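Local coordinates for protein probable M18 family aminopeptidase 1 (Thermotoga maritima, PDB 2GLF) that probably works as a zinc-dependent aminopeptidase of the M18 family, removing amino acids from the N-terminal end of peptides, at residues K38-I43 with T256-L261; S47-L52 with A75-D80; P96-K101 with E182-I187; I300-M303 with D308-F311. One frame throughout, in Å; residues are numbered along the deposited sequence.

Contact 1: K38-I43 with T256-L261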
loop_
_atom_site.group_PDB
_atom_site.type_symbol
_atom_site.label_atom_id
_atom_site.label_comp_id
_atom_site.label_asym_id
_atom_site.label_seq_id
_atom_site.Cartn_x
_atom_site.Cartn_y
_atom_site.Cartn_z
ATOM N N LYS A 38 -33.567 -43.987 0.700
ATOM C CA LYS A 38 -34.705 -44.667 0.083
ATOM C C LYS A 38 -34.253 -45.688 -0.957
ATOM O O LYS A 38 -34.769 -46.805 -1.014
ATOM C CB LYS A 38 -35.637 -43.658 -0.594
ATOM C CG LYS A 38 -36.693 -44.318 -1.457
ATOM C CD LYS A 38 -37.384 -43.334 -2.380
ATOM C CE LYS A 38 -38.177 -44.067 -3.456
ATOM N NZ LYS A 38 -37.308 -44.980 -4.263
ATOM N N GLU A 39 -33.289 -45.296 -1.780
ATOM C CA GLU A 39 -32.781 -46.161 -2.826
ATOM C C GLU A 39 -31.975 -47.325 -2.244
ATOM O O GLU A 39 -32.007 -48.439 -2.772
ATOM C CB GLU A 39 -31.934 -45.333 -3.793
ATOM C CG GLU A 39 -31.599 -46.024 -5.098
ATOM C CD GLU A 39 -32.776 -46.775 -5.684
ATOM O OE1 GLU A 39 -33.932 -46.340 -5.481
ATOM O OE2 GLU A 39 -32.539 -47.797 -6.361
ATOM N N ILE A 40 -31.266 -47.069 -1.148
ATOM C CA ILE A 40 -30.460 -48.101 -0.502
ATOM C C ILE A 40 -31.358 -49.095 0.226
ATOM O O ILE A 40 -31.099 -50.298 0.223
ATOM C CB ILE A 40 -29.451 -47.474 0.499
ATOM C CG1 ILE A 40 -28.479 -46.572 -0.260
ATOM C CG2 ILE A 40 -28.653 -48.565 1.221
ATOM C CD1 ILE A 40 -27.521 -45.819 0.637
ATOM N N LYS A 41 -32.417 -48.594 0.846
ATOM C CA LYS A 41 -33.338 -49.466 1.558
ATOM C C LYS A 41 -33.990 -50.406 0.556
ATOM O O LYS A 41 -34.018 -51.612 0.767
ATOM C CB LYS A 41 -34.411 -48.656 2.288
ATOM C CG LYS A 41 -35.359 -49.519 3.114
ATOM C CD LYS A 41 -36.402 -48.686 3.852
ATOM C CE LYS A 41 -37.313 -49.560 4.712
ATOM N NZ LYS A 41 -38.074 -50.551 3.906
ATOM N N ARG A 42 -34.505 -49.849 -0.538
ATOM C CA ARG A 42 -35.144 -50.643 -1.583
ATOM C C ARG A 42 -34.228 -51.783 -2.008
ATOM O O ARG A 42 -34.639 -52.940 -2.034
ATOM C CB ARG A 42 -35.463 -49.766 -2.799
ATOM C CG ARG A 42 -35.694 -50.548 -4.081
ATOM C CD ARG A 42 -35.796 -49.639 -5.279
ATOM N NE ARG A 42 -35.268 -50.283 -6.477
ATOM C CZ ARG A 42 -33.978 -50.533 -6.682
ATOM N NH1 ARG A 42 -33.080 -50.191 -5.767
ATOM N NH2 ARG A 42 -33.578 -51.128 -7.798
ATOM N N ILE A 43 -32.991 -51.441 -2.355
ATOM C CA ILE A 43 -32.001 -52.430 -2.763
ATOM C C ILE A 43 -31.853 -53.480 -1.665
ATOM O O ILE A 43 -31.737 -54.675 -1.941
ATOM C CB ILE A 43 -30.629 -51.765 -3.000
ATOM C CG1 ILE A 43 -30.679 -50.933 -4.279
ATOM C CG2 ILE A 43 -29.523 -52.820 -3.047
ATOM C CD1 ILE A 43 -29.426 -50.140 -4.535
ATOM N N THR A 256 -20.393 -48.489 -4.067
ATOM C CA THR A 256 -19.414 -49.567 -4.157
ATOM C C THR A 256 -19.435 -50.447 -2.911
ATOM O O THR A 256 -19.272 -51.659 -3.008
ATOM C CB THR A 256 -17.976 -49.031 -4.369
ATOM O OG1 THR A 256 -17.717 -47.956 -3.454
ATOM C CG2 THR A 256 -17.794 -48.554 -5.800
ATOM N N ALA A 257 -19.637 -49.839 -1.746
ATOM C CA ALA A 257 -19.690 -50.596 -0.500
ATOM C C ALA A 257 -20.995 -51.386 -0.424
ATOM O O ALA A 257 -21.015 -52.523 0.038
ATOM C CB ALA A 257 -19.574 -49.660 0.688
ATOM N N LEU A 258 -22.087 -50.779 -0.878
ATOM C CA LEU A 258 -23.379 -51.446 -0.873
ATOM C C LEU A 258 -23.267 -52.708 -1.728
ATOM O O LEU A 258 -23.657 -53.798 -1.305
ATOM C CB LEU A 258 -24.451 -50.537 -1.470
ATOM C CG LEU A 258 -25.900 -50.718 -1.011
ATOM C CD1 LEU A 258 -26.810 -50.270 -2.132
ATOM C CD2 LEU A 258 -26.192 -52.161 -0.650
ATOM N N ARG A 259 -22.728 -52.556 -2.932
ATOM C CA ARG A 259 -22.573 -53.686 -3.837
ATOM C C ARG A 259 -21.631 -54.745 -3.278
ATOM O O ARG A 259 -21.823 -55.937 -3.513
ATOM C CB ARG A 259 -22.086 -53.208 -5.210
ATOM C CG ARG A 259 -23.135 -52.415 -5.993
ATOM C CD ARG A 259 -24.326 -53.289 -6.370
ATOM N NE ARG A 259 -23.906 -54.347 -7.274
ATOM C CZ ARG A 259 -23.537 -54.144 -8.533
ATOM N NH1 ARG A 259 -23.550 -52.918 -9.037
ATOM N NH2 ARG A 259 -23.115 -55.156 -9.274
ATOM N N ALA A 260 -20.616 -54.315 -2.536
ATOM C CA ALA A 260 -19.671 -55.250 -1.939
ATOM C C ALA A 260 -20.389 -56.023 -0.839
ATOM O O ALA A 260 -20.327 -57.251 -0.786
ATOM C CB ALA A 260 -18.484 -54.499 -1.364
ATOM N N LEU A 261 -21.080 -55.294 0.033
ATOM C CA LEU A 261 -21.819 -55.901 1.135
ATOM C C LEU A 261 -22.717 -57.005 0.625
ATOM O O LEU A 261 -22.756 -58.095 1.190
ATOM C CB LEU A 261 -22.691 -54.859 1.849
ATOM C CG LEU A 261 -23.598 -55.410 2.959
ATOM C CD1 LEU A 261 -22.723 -55.891 4.101
ATOM C CD2 LEU A 261 -24.568 -54.356 3.463
#
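Leu258 reaches out from its helix with CG roughly opposite the backbone N (chi1 -152°), and Ile43 meets it with CG2 trans to its own N and CG1 set beside that N (chi1 -72°). Together these torsions carry the two methyls of the leucine fork to the branched face of the isoleucine. The closest approach is Leu258 CD1 on Ile43 CD1 at 3.6 Å, and Ile43 CG2 lies 3.8 Å from the same Leu258 CD1, so both arms of the isoleucine close on a single methyl. Ile40, one turn earlier, offers CG2 to the root of the fork, with Leu258 CG 4.1 Å from Ile40 CG2. In both pairs the side chains cross obliquely; the closest CA pair, Ile40 and Leu258, is 7.8 Å apart, and the side chains bridge the helices. With an alanine here, the methyls that reach across between the helices would be gone, and Ile40 and Ile43 would probably face a gap. The segments belong to helices 33-45 and 248-263, which both pack on strand 270-275 of the central sheet, Ile40 on Phe274 and Ala257 on Val272. Helix 248-263 also carries, near its start, the manganese ligand Asp249. Phe26 of helix 13-29 adds to the apolar cover over Ile40 and Ile43. The charged groups of Glu39 and Arg42 make no contact with the other helix: Glu39 bridges to Arg42 and to Lys29. With no hydrogen bond across, the two helices are joined here by shape and hydrophobic burial alone, which suits branched aliphatic residues.

Contact 2: S47-L52 with A75-D80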
loop_
_atom_site.group_PDB
_atom_site.type_symbol
_atom_site.label_atom_id
_atom_site.label_comp_id
_atom_site.label_asym_id
_atom_site.label_seq_id
_atom_site.Cartn_x
_atom_site.Cartn_y
_atom_site.Cartn_z
ATOM N N SER A 47 -32.661 -58.554 -2.170
ATOM C CA SER A 47 -31.475 -59.078 -1.489
ATOM C C SER A 47 -31.837 -59.837 -0.210
ATOM O O SER A 47 -31.049 -60.642 0.286
ATOM C CB SER A 47 -30.518 -57.933 -1.132
ATOM O OG SER A 47 -30.097 -57.240 -2.290
ATOM N N GLY A 48 -33.015 -59.555 0.334
ATOM C CA GLY A 48 -33.473 -60.247 1.524
ATOM C C GLY A 48 -33.136 -59.683 2.889
ATOM O O GLY A 48 -32.961 -60.441 3.841
ATOM N N PHE A 49 -33.043 -58.369 3.011
ATOM C CA PHE A 49 -32.740 -57.786 4.308
ATOM C C PHE A 49 -34.038 -57.404 5.004
ATOM O O PHE A 49 -35.069 -57.209 4.348
ATOM C CB PHE A 49 -31.884 -56.527 4.156
ATOM C CG PHE A 49 -30.415 -56.788 3.971
ATOM C CD1 PHE A 49 -29.944 -57.451 2.846
ATOM C CD2 PHE A 49 -29.493 -56.304 4.899
ATOM C CE1 PHE A 49 -28.575 -57.619 2.644
ATOM C CE2 PHE A 49 -28.124 -56.467 4.709
ATOM C CZ PHE A 49 -27.663 -57.123 3.580
ATOM N N VAL A 50 -33.985 -57.293 6.328
ATOM C CA VAL A 50 -35.148 -56.888 7.112
ATOM C C VAL A 50 -34.725 -55.939 8.223
ATOM O O VAL A 50 -33.594 -56.000 8.716
ATOM C CB VAL A 50 -35.879 -58.087 7.748
ATOM C CG1 VAL A 50 -36.523 -58.927 6.667
ATOM C CG2 VAL A 50 -34.911 -58.914 8.578
ATOM N N PRO A 51 -35.634 -55.046 8.636
ATOM C CA PRO A 51 -35.387 -54.061 9.693
ATOM C C PRO A 51 -34.945 -54.705 11.006
ATOM O O PRO A 51 -35.673 -55.527 11.566
ATOM C CB PRO A 51 -36.743 -53.375 9.850
ATOM C CG PRO A 51 -37.366 -53.531 8.509
ATOM C CD PRO A 51 -37.015 -54.939 8.139
ATOM N N LEU A 52 -33.765 -54.337 11.499
ATOM C CA LEU A 52 -33.285 -54.870 12.774
ATOM C C LEU A 52 -34.446 -54.735 13.761
ATOM O O LEU A 52 -35.317 -53.889 13.572
ATOM C CB LEU A 52 -32.084 -54.056 13.267
ATOM C CG LEU A 52 -31.430 -54.496 14.577
ATOM C CD1 LEU A 52 -30.908 -55.902 14.411
ATOM C CD2 LEU A 52 -30.291 -53.556 14.945
ATOM N N ALA A 75 -26.396 -51.156 7.552
ATOM C CA ALA A 75 -26.787 -52.487 7.119
ATOM C C ALA A 75 -25.746 -53.503 7.551
ATOM O O ALA A 75 -24.561 -53.336 7.276
ATOM C CB ALA A 75 -26.943 -52.523 5.611
ATOM N N PHE A 76 -26.187 -54.553 8.233
ATOM C CA PHE A 76 -25.261 -55.580 8.674
ATOM C C PHE A 76 -25.600 -56.941 8.097
ATOM O O PHE A 76 -26.677 -57.165 7.537
ATOM C CB PHE A 76 -25.247 -55.705 10.201
ATOM C CG PHE A 76 -25.016 -54.412 10.917
ATOM C CD1 PHE A 76 -26.092 -53.683 11.428
ATOM C CD2 PHE A 76 -23.726 -53.908 11.075
ATOM C CE1 PHE A 76 -25.884 -52.475 12.082
ATOM C CE2 PHE A 76 -23.508 -52.696 11.728
ATOM C CZ PHE A 76 -24.586 -51.978 12.232
ATOM N N ARG A 77 -24.635 -57.839 8.230
ATOM C CA ARG A 77 -24.761 -59.225 7.818
ATOM C C ARG A 77 -24.046 -59.958 8.941
ATOM O O ARG A 77 -22.907 -60.403 8.789
ATOM C CB ARG A 77 -24.082 -59.480 6.466
ATOM C CG ARG A 77 -24.929 -59.067 5.282
ATOM C CD ARG A 77 -24.293 -59.465 3.967
ATOM N NE ARG A 77 -24.126 -60.910 3.861
ATOM C CZ ARG A 77 -23.500 -61.520 2.854
ATOM N NH1 ARG A 77 -22.979 -60.811 1.861
ATOM N NH2 ARG A 77 -23.381 -62.843 2.848
ATOM N N VAL A 78 -24.711 -60.016 10.094
ATOM C CA VAL A 78 -24.168 -60.687 11.263
ATOM C C VAL A 78 -24.064 -62.147 10.872
ATOM O O VAL A 78 -25.037 -62.742 10.401
ATOM C CB VAL A 78 -25.095 -60.533 12.473
ATOM C CG1 VAL A 78 -24.536 -61.294 13.647
ATOM C CG2 VAL A 78 -25.238 -59.065 12.826
ATOM N N VAL A 79 -22.881 -62.717 11.062
ATOM C CA VAL A 79 -22.633 -64.093 10.680
ATOM C C VAL A 79 -21.948 -64.889 11.786
ATOM O O VAL A 79 -21.713 -66.089 11.651
ATOM C CB VAL A 79 -21.787 -64.109 9.383
ATOM C CG1 VAL A 79 -21.336 -65.505 9.044
ATOM C CG2 VAL A 79 -22.617 -63.547 8.234
ATOM N N ASP A 80 -21.637 -64.219 12.887
ATOM C CA ASP A 80 -20.992 -64.880 14.011
ATOM C C ASP A 80 -21.243 -64.059 15.268
ATOM O O ASP A 80 -22.094 -63.168 15.274
ATOM C CB ASP A 80 -19.489 -65.000 13.769
ATOM C CG ASP A 80 -18.853 -66.108 14.596
ATOM O OD1 ASP A 80 -19.231 -66.268 15.778
ATOM O OD2 ASP A 80 -17.968 -66.817 14.070
#
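Ala75 comes first to the ring of Phe49, its CB lying 4.2 Å from Phe49 CE2. The small methyl suits a place where Tyr65 and Leu261 also pack on it. At Phe76 it is the backbone that makes the contact: Phe76 O stands 3.3 Å from Phe49 CE2, an oblique approach to the ring, while the Phe76 side chain goes to Leu297 and Ile300 of helix 292-303. The two segments are not sheet neighbours. Strand 64-67 runs between strand 50-51, its parallel partner, and strand 73-77, its antiparallel one, and Phe49, just before strand 50-51, reaches over it at the margin of the mixed sheet of the catalytic domain. With CG beside the backbone N and anti to the carbonyl carbon (chi1 -82°), the ring is directed to the second segment. A serine in place of Phe49 would probably take away the ring's share of the cover over Ala75 and the stem of Arg77. Arg77 follows, laying CG 3.8 Å from Phe49 CZ; the two side chains cross at about a right angle, and the guanidinium plane is 81° from that of the ring. An arginine suits the place, since its methylenes pack on the phenyl group while NH1 travels on to the carbonyl oxygens of Leu261 and Ala264.

Contact 3: P96-K101 with E182-I187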
loop_
_atom_site.group_PDB
_atom_site.type_symbol
_atom_site.label_atom_id
_atom_site.label_comp_id
_atom_site.label_asym_id
_atom_site.label_seq_id
_atom_site.Cartn_x
_atom_site.Cartn_y
_atom_site.Cartn_z
ATOM N N PRO A 96 -22.537 -31.436 -0.808
ATOM C CA PRO A 96 -22.745 -29.988 -0.846
ATOM C C PRO A 96 -23.976 -29.675 -1.704
ATOM O O PRO A 96 -24.215 -30.311 -2.738
ATOM C CB PRO A 96 -21.435 -29.482 -1.440
ATOM C CG PRO A 96 -20.429 -30.409 -0.805
ATOM C CD PRO A 96 -21.105 -31.767 -0.959
ATOM N N ARG A 97 -24.765 -28.706 -1.257
ATOM C CA ARG A 97 -25.985 -28.330 -1.959
ATOM C C ARG A 97 -26.412 -26.936 -1.519
ATOM O O ARG A 97 -25.615 -26.163 -0.982
ATOM C CB ARG A 97 -27.090 -29.317 -1.594
ATOM C CG ARG A 97 -27.269 -29.466 -0.077
ATOM C CD ARG A 97 -28.289 -30.532 0.269
ATOM N NE ARG A 97 -27.884 -31.363 1.406
ATOM C CZ ARG A 97 -28.059 -31.042 2.686
ATOM N NH1 ARG A 97 -28.641 -29.896 3.020
ATOM N NH2 ARG A 97 -27.651 -31.874 3.636
ATOM N N LEU A 98 -27.683 -26.631 -1.760
ATOM C CA LEU A 98 -28.277 -25.366 -1.354
ATOM C C LEU A 98 -29.590 -25.745 -0.672
ATOM O O LEU A 98 -30.321 -26.598 -1.173
ATOM C CB LEU A 98 -28.574 -24.473 -2.563
ATOM C CG LEU A 98 -27.433 -23.999 -3.467
ATOM C CD1 LEU A 98 -28.020 -23.177 -4.614
ATOM C CD2 LEU A 98 -26.431 -23.173 -2.675
ATOM N N ASP A 99 -29.878 -25.133 0.475
ATOM C CA ASP A 99 -31.116 -25.412 1.198
ATOM C C ASP A 99 -32.030 -24.198 1.181
ATOM O O ASP A 99 -31.573 -23.081 1.392
ATOM C CB ASP A 99 -30.847 -25.755 2.669
ATOM C CG ASP A 99 -30.125 -27.078 2.862
ATOM O OD1 ASP A 99 -30.205 -27.959 1.975
ATOM O OD2 ASP A 99 -29.490 -27.240 3.932
ATOM N N PHE A 100 -33.314 -24.415 0.927
ATOM C CA PHE A 100 -34.287 -23.330 0.958
ATOM C C PHE A 100 -34.276 -22.833 2.411
ATOM O O PHE A 100 -34.225 -23.643 3.338
ATOM C CB PHE A 100 -35.694 -23.870 0.663
ATOM C CG PHE A 100 -36.088 -23.862 -0.793
ATOM C CD1 PHE A 100 -35.137 -23.914 -1.804
ATOM C CD2 PHE A 100 -37.437 -23.851 -1.146
ATOM C CE1 PHE A 100 -35.523 -23.956 -3.140
ATOM C CE2 PHE A 100 -37.828 -23.895 -2.471
ATOM C CZ PHE A 100 -36.869 -23.947 -3.472
ATOM N N LYS A 101 -34.314 -21.523 2.625
ATOM C CA LYS A 101 -34.358 -21.009 3.993
ATOM C C LYS A 101 -35.753 -21.298 4.538
ATOM O O LYS A 101 -36.639 -21.699 3.790
ATOM C CB LYS A 101 -34.114 -19.501 4.022
ATOM C CG LYS A 101 -32.659 -19.096 3.926
ATOM C CD LYS A 101 -32.499 -17.616 4.219
ATOM C CE LYS A 101 -31.040 -17.204 4.204
ATOM N NZ LYS A 101 -30.908 -15.727 4.334
ATOM N N GLU A 182 -25.946 -14.910 0.167
ATOM C CA GLU A 182 -27.250 -14.258 0.210
ATOM C C GLU A 182 -27.907 -14.060 -1.156
ATOM O O GLU A 182 -29.124 -13.884 -1.244
ATOM C CB GLU A 182 -27.138 -12.907 0.912
ATOM C CG GLU A 182 -27.350 -12.960 2.408
ATOM C CD GLU A 182 -28.736 -13.452 2.783
ATOM O OE1 GLU A 182 -29.726 -12.977 2.187
ATOM O OE2 GLU A 182 -28.836 -14.309 3.683
ATOM N N ASN A 183 -27.106 -14.089 -2.217
ATOM C CA ASN A 183 -27.630 -13.899 -3.562
ATOM C C ASN A 183 -27.924 -15.192 -4.308
ATOM O O ASN A 183 -28.327 -15.152 -5.464
ATOM C CB ASN A 183 -26.671 -13.054 -4.409
ATOM C CG ASN A 183 -26.555 -11.626 -3.918
ATOM O OD1 ASN A 183 -27.506 -11.066 -3.381
ATOM N ND2 ASN A 183 -25.390 -11.023 -4.122
ATOM N N LEU A 184 -27.711 -16.337 -3.674
ATOM C CA LEU A 184 -27.991 -17.605 -4.341
ATOM C C LEU A 184 -29.486 -17.878 -4.195
ATOM O O LEU A 184 -29.910 -18.669 -3.355
ATOM C CB LEU A 184 -27.164 -18.731 -3.708
ATOM C CG LEU A 184 -25.653 -18.481 -3.820
ATOM C CD1 LEU A 184 -24.864 -19.497 -3.011
ATOM C CD2 LEU A 184 -25.258 -18.535 -5.288
HETATM N N MSE A 185 -30.280 -17.199 -5.016
HETATM C CA MSE A 185 -31.727 -17.346 -4.981
HETATM C C MSE A 185 -32.248 -17.795 -6.338
HETATM O O MSE A 185 -31.920 -17.190 -7.357
HETATM C CB MSE A 185 -32.362 -16.009 -4.617
HETATM C CG MSE A 185 -31.451 -15.127 -3.784
HETATM SE SE MSE A 185 -32.305 -13.527 -3.114
HETATM C CE MSE A 185 -32.250 -12.450 -4.719
ATOM N N LEU A 186 -33.051 -18.852 -6.368
ATOM C CA LEU A 186 -33.593 -19.296 -7.646
ATOM C C LEU A 186 -34.855 -18.505 -7.949
ATOM O O LEU A 186 -35.557 -18.048 -7.040
ATOM C CB LEU A 186 -33.917 -20.801 -7.650
ATOM C CG LEU A 186 -33.738 -21.655 -6.397
ATOM C CD1 LEU A 186 -34.204 -23.066 -6.694
ATOM C CD2 LEU A 186 -32.287 -21.650 -5.956
ATOM N N ILE A 187 -35.130 -18.335 -9.237
ATOM C CA ILE A 187 -36.312 -17.610 -9.671
ATOM C C ILE A 187 -37.547 -18.496 -9.493
ATOM O O ILE A 187 -37.636 -19.580 -10.065
ATOM C CB ILE A 187 -36.173 -17.184 -11.142
ATOM C CG1 ILE A 187 -34.931 -16.300 -11.299
ATOM C CG2 ILE A 187 -37.415 -16.437 -11.588
ATOM C CD1 ILE A 187 -34.701 -15.783 -12.698
#
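Lys101 sends its extended chain to Glu182, where NZ donates to OE2 at 2.6 Å on the syn side of the carboxylate. The two side chains cross at about a right angle, and the bend of Glu182 at chi2 (-62°) turns its carboxylate back to meet the lysine. Both ends have further partners. Lys101 NZ also pairs with Asp340 of a second subunit; Glu182 OE2 accepts the backbone N of Val395 of that subunit, and Glu182 OE1 bridges to Lys115. These several opposite charges probably favour the ionised forms of both residues in a largely buried place. A second polar pair stays within the strand and does not touch 182-187: Arg97 NH1 gives a hydrogen bond to Asp99 OD1, 2.7 Å away, almost in the guanidinium plane and again on the syn side of the acceptor. Glu226 shares Arg97 NH1, and Lys362 of the second subunit takes Asp99 OD2. Besides the salt bridge, which needs a side chain as long as lysine, the contact is apolar and suits leucines: Leu98 CD2 meets Leu184 CD1 at 4.0 Å, and Leu186 CD1 lies at the edge of the Phe100 ring, 3.9 Å from CE1. Leu184 centres an inverse gamma turn, and its O is bonded to Thr116 OG1. Strand 111-119 separates strand 97-108 from edge strand 185-189, so the contact spans an antiparallel sheet, consistent with the dimerisation domain of M18 aminopeptidases.

Contact 4: I300-M303 with D308-F311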
loop_
_atom_site.group_PDB
_atom_site.type_symbol
_atom_site.label_atom_id
_atom_site.label_comp_id
_atom_site.label_asym_id
_atom_site.label_seq_id
_atom_site.Cartn_x
_atom_site.Cartn_y
_atom_site.Cartn_z
ATOM N N ILE A 300 -27.924 -55.375 18.480
ATOM C CA ILE A 300 -27.494 -56.669 17.976
ATOM C C ILE A 300 -26.857 -57.495 19.093
ATOM O O ILE A 300 -27.046 -58.713 19.157
ATOM C CB ILE A 300 -26.490 -56.493 16.804
ATOM C CG1 ILE A 300 -27.222 -55.893 15.596
ATOM C CG2 ILE A 300 -25.831 -57.838 16.446
ATOM C CD1 ILE A 300 -26.321 -55.590 14.422
ATOM N N LEU A 301 -26.110 -56.832 19.972
ATOM C CA LEU A 301 -25.461 -57.520 21.082
ATOM C C LEU A 301 -26.473 -58.112 22.065
ATOM O O LEU A 301 -26.326 -59.261 22.498
ATOM C CB LEU A 301 -24.512 -56.570 21.819
ATOM C CG LEU A 301 -23.173 -56.309 21.123
ATOM C CD1 LEU A 301 -22.358 -55.312 21.935
ATOM C CD2 LEU A 301 -22.411 -57.618 20.971
ATOM N N LYS A 302 -27.493 -57.329 22.416
ATOM C CA LYS A 302 -28.523 -57.796 23.341
ATOM C C LYS A 302 -29.199 -59.006 22.734
ATOM O O LYS A 302 -29.482 -59.984 23.427
ATOM C CB LYS A 302 -29.564 -56.707 23.590
ATOM C CG LYS A 302 -28.997 -55.475 24.250
ATOM C CD LYS A 302 -28.379 -55.795 25.603
ATOM C CE LYS A 302 -29.434 -56.218 26.608
ATOM N NZ LYS A 302 -28.838 -56.451 27.949
HETATM N N MSE A 303 -29.447 -58.931 21.430
HETATM C CA MSE A 303 -30.085 -60.022 20.713
HETATM C C MSE A 303 -29.245 -61.294 20.769
HETATM O O MSE A 303 -29.770 -62.395 20.641
HETATM C CB MSE A 303 -30.341 -59.618 19.267
HETATM C CG MSE A 303 -31.287 -58.443 19.143
HETATM SE SE MSE A 303 -31.710 -58.027 17.311
HETATM C CE MSE A 303 -33.484 -58.815 17.189
ATOM N N ASP A 308 -23.631 -57.308 29.947
ATOM C CA ASP A 308 -23.286 -55.952 30.374
ATOM C C ASP A 308 -23.464 -54.928 29.257
ATOM O O ASP A 308 -23.790 -53.772 29.517
ATOM C CB ASP A 308 -21.847 -55.909 30.875
ATOM C CG ASP A 308 -21.536 -54.639 31.634
ATOM O OD1 ASP A 308 -21.685 -53.538 31.063
ATOM O OD2 ASP A 308 -21.137 -54.747 32.809
ATOM N N SER A 309 -23.224 -55.352 28.021
ATOM C CA SER A 309 -23.397 -54.491 26.850
ATOM C C SER A 309 -22.263 -53.504 26.588
ATOM O O SER A 309 -21.443 -53.719 25.696
ATOM C CB SER A 309 -24.724 -53.732 26.952
ATOM O OG SER A 309 -24.976 -52.985 25.780
ATOM N N GLU A 310 -22.221 -52.415 27.348
ATOM C CA GLU A 310 -21.170 -51.426 27.168
ATOM C C GLU A 310 -19.801 -52.087 27.332
ATOM O O GLU A 310 -18.829 -51.681 26.704
ATOM C CB GLU A 310 -21.333 -50.292 28.181
ATOM C CG GLU A 310 -20.623 -49.008 27.789
ATOM C CD GLU A 310 -20.992 -48.543 26.389
ATOM O OE1 GLU A 310 -22.189 -48.604 26.036
ATOM O OE2 GLU A 310 -20.088 -48.112 25.642
ATOM N N PHE A 311 -19.738 -53.120 28.170
ATOM C CA PHE A 311 -18.496 -53.847 28.417
ATOM C C PHE A 311 -18.187 -54.833 27.292
ATOM O O PHE A 311 -17.022 -55.080 26.969
ATOM C CB PHE A 311 -18.582 -54.604 29.740
ATOM C CG PHE A 311 -17.448 -55.567 29.960
ATOM C CD1 PHE A 311 -16.140 -55.109 30.063
ATOM C CD2 PHE A 311 -17.690 -56.933 30.056
ATOM C CE1 PHE A 311 -15.088 -56.000 30.259
ATOM C CE2 PHE A 311 -16.646 -57.829 30.251
ATOM C CZ PHE A 311 -15.345 -57.363 30.353
#
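Lys302 NZ is held from two quarters, by the backbone O of Ala306 in the loop leading to Ser309 and by a salt bridge to Asp308 of a second subunit. To get there the chain curls: chi1, chi2 and chi3 are all near -60°, and Lys302 CD passes 4.4 Å from Ser309 CB. A long, flexible lysine suits this place, because its stem can pack beside Ser309 while its charge goes on to another chain. The pattern is passed on round the assembly: Asp308 OD2 receives Lys302 of another, fourth subunit, as expected if the copies are related round a rotation axis. Glu310 extends the charged seam: OE1 pairs with Arg298 of its own chain and OE2 with Arg291 of the fourth subunit. Two arginines facing this carboxylate would probably keep it ionised, although Glu310 of other subunits packs close by. Within the chain the contact itself is light. Leu301 CD1 approaches Ser309 O at 4.2 Å, a van der Waals meeting with no hydrogen bond. Ser309 is the centre of what fits a classic gamma turn (phi 79°, psi -77°), with a weak hydrogen bond from Glu310 N to Asp308 O, and its small side chain fits beside the lysine stem. The segments are the end region of helix 292-303 and the lead-in to helix 310-318, so the contact joins the two helices across a short loop. Leu301 seats it, packing on Val312, Leu313 and Val316 of the second helix and on Leu82, while Ile300 packs on Phe76 of strand 73-77 and Met303 on Leu52 and Met62.

Contacts 1, 2 and 4 form one continuous body, and contact 3 stands apart across the centre of the chain, its centre about 44 Å from that of contact 4. All four are buried, but contact 1 is the innermost and purely aliphatic across its helices, whereas contact 4 lies farthest out, about 30 Å from the chain's centre. Contact 1 touches contact 2, whose centre is about 12 Å away, through Leu261, and contact 2 in turn rests on helix 292-303, which contact 4 also holds. Chemistry follows the subunit interfaces: contacts 3 and 4, which reach the second subunit, have lysine-carboxylate pairs to it, whereas contacts 1 and 2 touch no other chain.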